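Local coordinates for protein Dmd discriminator of mRNA degradation (Enterobacteria phage RB69, PDB 5I8J) that probably acts as a phage antitoxin that binds and neutralises the bacterial toxin RnlA, whose activity would otherwise degrade mRNA, at residues Lys7-Gly12 against Met19-Ile24; Asn45-Ala50 against Glu59-Gly64. All blocks are in the same frame, centred on the assembly; numbering follows the deposited sequence.

Contact 1 and contact 2 are the two beta hairpins of one antiparallel sheet, with strand order 19-26, 6-14, 46-52, 55-61. Helix 30-44 connects them in the chain and covers one face. Their centres lie about 12 Å apart. The inner strands 6-14 and 46-52 meet in the middle, where Ile11 O and Lys49 N are 2.9 Å apart, a probable hydrogen bond. Under the helix the two contacts share one hydrophobic layer: Phe10 CE1 lies 3.7 Å from Ala50 CB, and Phe20 CZ lies 3.8 Å from Val48 CG2. The other face turns to the second subunit, which packs on Ile11, Met19 and Thr21 and bonds Asp23 and Lys49.

Contact 1 (Lys7-Gly12 against Met19-Ile24); sequences KVTFIG and MFTKDI
Strands 7-12 and 19-24 form the N-terminal antiparallel beta hairpin of the Dmd sheet. Backbone bonds join Val8 with Ile24, Phe10 with Lys22 and Gly12 with Phe20, two bonds to each pair. The Phe10 N-H points almost straight at Lys22 O (176°).

Val8, Phe10, Phe20 and Ile24 lie on the face under helix 30-44. Phe10 and Ile24 cross at about a right angle, and Ile24 CD1 touches Phe10 CE2 at 3.6 Å. Val8 CG1 sits over one face of the Phe10 ring, offset toward its rim. Val36, Thr37 and Leu40 of the helix also touch this ring. Phe20 has CG in the crowded position between backbone N and carbonyl carbon (chi1 62°). This turn brings its ring back across the neighbouring strand, with one face over Gly12. Gly12 CA makes a CH-pi contact, 3.7 Å from the centroid of the Phe20 ring. Having no side chain, Gly12 lets the Phe20 ring lie directly on its CA.

Thr9, Ile11, Thr21 and Asp23 lie on the opposite face. Ile11 and Met19 run side by side, with Ile11 CG2 4.1 Å from Met19 CE. Ile11, Met19 and Thr21 also pack on the second subunit. Thr9 and Asp23 point the same way, and Thr9 OG1 donates to Asp23 OD1 at 2.7 Å from above the carboxylate plane. Asp23 OD2 takes a bond from Trp13 NE1 of the second subunit and one from a water that also bonds Lys7 NZ. Thr21 has OG1 anti to its backbone N (chi1 -173°). That hydroxyl donates to Phe10 O at 2.9 Å from above the carbonyl plane, so this oxygen accepts from both Thr21 OG1 and Lys22 N.

Contact 2 (Asn45-Ala50 against Glu59-Gly64); sequences NALVKA and EADFRG
Three backbone hydrogen bonds join Asn45-Ala50 to Glu59-Gly64. Val48 and Ala60 exchange two, each nearly along the C=O axis of the acceptor. Phe62 N donates the third to Ala46 O at 2.8 Å, from well above the carbonyl plane. It follows the last bridged pair, Leu47 with Asp61. A water bonded to both Asn45 OD1 and Phe62 O bridges the same end. Asn45 itself closes helix 30-44 in a Schellman motif.

Two ionic pairs lie on the face with Leu47. Lys49 and Glu59 run side by side, and Lys49 NZ reaches the syn lone pair of Glu59 OE1 at 2.9 Å. Each has a further partner: Lys49 pairs with Asp54 of the second subunit, and Glu59 OE2 with Lys56. Strands 46-52 and 55-61, on which the two segments lie, form the C-terminal antiparallel beta hairpin of the Dmd sheet, with 55-61 at its edge within the chain. Just past the strand, Arg63 folds back on Asp61, its chain bent at chi3 (-63°). Arg63 NE bonds Asp61 OD1 and Arg63 NH2 bonds Asp61 OD2, a side-on grip. Arg63 N also donates to Asp61 OD1 at 3.0 Å, which makes an Asx turn. Three bonds thus hold the carboxylate, two of them on OD1.

Van der Waals packing uses both faces. Leu47 CB lies over one face of the Arg63 guanidinium, offset toward its rim, 3.6 Å from Arg63 NE. Leu47 CD1 meets Asp61 CB at 3.8 Å. On the helix-covered face, Val48 and Phe62 touch Ala41, and the Phe62 ring has Ala60 CB at its edge.

Contact 1 (Lys7-Gly12 against Met19-Ile24)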
# COMPACT_ATOMS: atom_id res chain seq x y z
N LYS A 7 6.90 11.43 3.59
CA LYS A 7 6.81 9.99 3.80
C LYS A 7 6.06 9.36 2.64
O LYS A 7 4.88 9.64 2.41
CB LYS A 7 6.11 9.65 5.12
CG LYS A 7 6.07 8.15 5.41
CD LYS A 7 5.35 7.86 6.72
CE LYS A 7 3.91 8.36 6.67
NZ LYS A 7 3.20 8.18 7.97
N VAL A 8 6.76 8.51 1.90
CA VAL A 8 6.16 7.86 0.75
C VAL A 8 5.97 6.39 1.05
O VAL A 8 6.90 5.70 1.44
CB VAL A 8 7.02 8.03 -0.52
CG1 VAL A 8 6.27 7.49 -1.74
CG2 VAL A 8 7.36 9.50 -0.72
N THR A 9 4.73 5.91 0.91
CA THR A 9 4.46 4.49 1.06
C THR A 9 4.49 3.84 -0.32
O THR A 9 3.75 4.24 -1.21
CB THR A 9 3.09 4.23 1.71
OG1 THR A 9 3.06 4.83 3.02
CG2 THR A 9 2.83 2.74 1.83
N PHE A 10 5.36 2.86 -0.49
CA PHE A 10 5.48 2.12 -1.74
C PHE A 10 4.83 0.76 -1.57
O PHE A 10 5.07 0.07 -0.57
CB PHE A 10 6.95 1.95 -2.14
CG PHE A 10 7.64 3.24 -2.50
CD1 PHE A 10 7.63 3.70 -3.82
CD2 PHE A 10 8.28 4.00 -1.54
CE1 PHE A 10 8.26 4.88 -4.15
CE2 PHE A 10 8.90 5.18 -1.87
CZ PHE A 10 8.90 5.63 -3.17
N ILE A 11 4.01 0.38 -2.55
CA ILE A 11 3.42 -0.95 -2.58
C ILE A 11 3.84 -1.62 -3.86
O ILE A 11 3.69 -1.06 -4.93
CB ILE A 11 1.90 -0.92 -2.50
CG1 ILE A 11 1.43 -0.00 -1.38
CG2 ILE A 11 1.36 -2.33 -2.32
CD1 ILE A 11 -0.02 0.34 -1.53
N GLY A 12 4.37 -2.83 -3.75
CA GLY A 12 4.91 -3.55 -4.89
C GLY A 12 4.27 -4.91 -5.08
O GLY A 12 3.92 -5.58 -4.10
N MET A 19 3.76 -9.75 -2.75
CA MET A 19 3.81 -8.31 -2.56
C MET A 19 4.92 -7.88 -1.63
O MET A 19 5.43 -8.70 -0.85
CB MET A 19 2.46 -7.81 -2.03
CG MET A 19 1.34 -8.05 -3.03
SD MET A 19 -0.30 -7.80 -2.33
CE MET A 19 -0.22 -6.08 -1.93
N PHE A 20 5.29 -6.61 -1.72
CA PHE A 20 6.16 -6.00 -0.72
C PHE A 20 5.72 -4.57 -0.47
O PHE A 20 5.01 -3.99 -1.27
CB PHE A 20 7.64 -6.05 -1.14
CG PHE A 20 7.95 -5.30 -2.41
CD1 PHE A 20 7.79 -5.90 -3.65
CD2 PHE A 20 8.43 -4.00 -2.35
CE1 PHE A 20 8.08 -5.21 -4.81
CE2 PHE A 20 8.73 -3.31 -3.52
CZ PHE A 20 8.56 -3.91 -4.74
N THR A 21 6.12 -4.00 0.66
CA THR A 21 5.71 -2.63 0.94
C THR A 21 6.77 -1.97 1.82
O THR A 21 7.42 -2.64 2.61
CB THR A 21 4.31 -2.59 1.60
OG1 THR A 21 3.87 -1.23 1.72
CG2 THR A 21 4.32 -3.25 2.97
N LYS A 22 6.98 -0.67 1.63
CA LYS A 22 7.98 0.07 2.40
C LYS A 22 7.54 1.50 2.61
O LYS A 22 6.95 2.08 1.72
CB LYS A 22 9.34 0.10 1.69
CG LYS A 22 9.99 -1.21 1.40
CD LYS A 22 11.36 -0.99 0.79
CE LYS A 22 12.31 -0.37 1.80
NZ LYS A 22 13.72 -0.49 1.32
N ASP A 23 7.88 2.08 3.77
CA ASP A 23 7.78 3.52 3.97
C ASP A 23 9.16 4.12 3.83
O ASP A 23 10.09 3.68 4.49
CB ASP A 23 7.22 3.85 5.36
CG ASP A 23 5.72 3.83 5.41
OD1 ASP A 23 5.10 3.61 4.35
OD2 ASP A 23 5.15 4.06 6.49
N ILE A 24 9.31 5.12 2.96
CA ILE A 24 10.61 5.74 2.73
C ILE A 24 10.49 7.24 2.94
O ILE A 24 9.55 7.86 2.44
CB ILE A 24 11.13 5.45 1.30
CG1 ILE A 24 11.21 3.94 1.08
CG2 ILE A 24 12.53 6.06 1.09
CD1 ILE A 24 11.65 3.54 -0.32
O HOH W 1 2.84 5.20 7.01

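Contact 2 (Asn45-Ala50 against Glu59-Gly64)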
# COMPACT_ATOMS: atom_id res chain seq x y z
N ASN A 45 11.69 -6.31 -10.81
CA ASN A 45 10.82 -6.77 -11.89
C ASN A 45 9.36 -6.73 -11.45
O ASN A 45 8.64 -7.72 -11.55
CB ASN A 45 11.20 -8.17 -12.34
CG ASN A 45 12.58 -8.22 -12.97
OD1 ASN A 45 12.75 -7.79 -14.11
ND2 ASN A 45 13.56 -8.73 -12.24
N ALA A 46 8.95 -5.58 -10.93
CA ALA A 46 7.69 -5.47 -10.22
C ALA A 46 6.85 -4.29 -10.68
O ALA A 46 7.32 -3.41 -11.39
CB ALA A 46 7.96 -5.36 -8.71
N LEU A 47 5.58 -4.30 -10.28
CA LEU A 47 4.73 -3.13 -10.36
C LEU A 47 4.87 -2.42 -9.03
O LEU A 47 4.69 -3.04 -7.99
CB LEU A 47 3.27 -3.53 -10.60
CG LEU A 47 2.20 -2.47 -10.31
CD1 LEU A 47 2.30 -1.31 -11.30
CD2 LEU A 47 0.81 -3.08 -10.34
N VAL A 48 5.23 -1.14 -9.04
CA VAL A 48 5.34 -0.41 -7.78
C VAL A 48 4.52 0.87 -7.86
O VAL A 48 4.59 1.59 -8.85
CB VAL A 48 6.81 -0.06 -7.44
CG1 VAL A 48 6.88 0.77 -6.13
CG2 VAL A 48 7.64 -1.32 -7.32
N LYS A 49 3.71 1.11 -6.82
CA LYS A 49 2.91 2.32 -6.69
C LYS A 49 3.44 3.14 -5.53
O LYS A 49 3.74 2.59 -4.46
CB LYS A 49 1.44 2.00 -6.45
CG LYS A 49 0.80 1.10 -7.49
CD LYS A 49 -0.59 0.63 -7.01
CE LYS A 49 -1.20 -0.39 -7.94
NZ LYS A 49 -1.85 0.22 -9.13
N ALA A 50 3.54 4.45 -5.74
CA ALA A 50 3.94 5.38 -4.68
C ALA A 50 2.73 6.17 -4.17
O ALA A 50 1.96 6.72 -4.95
CB ALA A 50 5.03 6.34 -5.19
N GLU A 59 3.29 5.47 -10.53
CA GLU A 59 3.54 4.04 -10.53
C GLU A 59 4.35 3.64 -11.75
O GLU A 59 4.35 4.34 -12.76
CB GLU A 59 2.23 3.25 -10.48
CG GLU A 59 1.34 3.42 -11.68
CD GLU A 59 -0.06 2.91 -11.38
OE1 GLU A 59 -0.18 1.75 -10.96
OE2 GLU A 59 -1.04 3.68 -11.55
N ALA A 60 5.05 2.51 -11.62
CA ALA A 60 5.90 1.99 -12.70
C ALA A 60 5.76 0.48 -12.72
O ALA A 60 5.80 -0.17 -11.68
CB ALA A 60 7.35 2.39 -12.49
N ASP A 61 5.59 -0.09 -13.91
CA ASP A 61 5.35 -1.53 -14.02
C ASP A 61 6.46 -2.19 -14.83
O ASP A 61 6.52 -2.04 -16.06
CB ASP A 61 3.99 -1.80 -14.67
CG ASP A 61 3.60 -3.28 -14.62
OD1 ASP A 61 4.40 -4.10 -14.15
OD2 ASP A 61 2.48 -3.62 -15.07
N PHE A 62 7.31 -2.93 -14.15
CA PHE A 62 8.39 -3.65 -14.82
C PHE A 62 8.21 -5.16 -14.76
O PHE A 62 9.17 -5.91 -14.79
CB PHE A 62 9.73 -3.24 -14.22
CG PHE A 62 10.20 -1.90 -14.71
CD1 PHE A 62 9.68 -0.73 -14.19
CD2 PHE A 62 11.16 -1.82 -15.71
CE1 PHE A 62 10.10 0.50 -14.65
CE2 PHE A 62 11.59 -0.59 -16.18
CZ PHE A 62 11.05 0.57 -15.65
N ARG A 63 6.97 -5.62 -14.69
CA ARG A 63 6.73 -7.06 -14.66
C ARG A 63 6.92 -7.68 -16.04
O ARG A 63 7.10 -8.89 -16.18
CB ARG A 63 5.34 -7.37 -14.12
CG ARG A 63 5.20 -7.05 -12.63
CD ARG A 63 3.76 -7.25 -12.20
NE ARG A 63 2.86 -6.33 -12.89
CZ ARG A 63 1.54 -6.31 -12.73
NH1 ARG A 63 0.94 -7.16 -11.90
NH2 ARG A 63 0.81 -5.43 -13.41
N GLY A 64 6.88 -6.84 -17.07
CA GLY A 64 7.15 -7.29 -18.43
C GLY A 64 5.89 -7.51 -19.24
O GLY A 64 4.91 -8.07 -18.75
O HOH W 2 10.50 -8.27 -16.12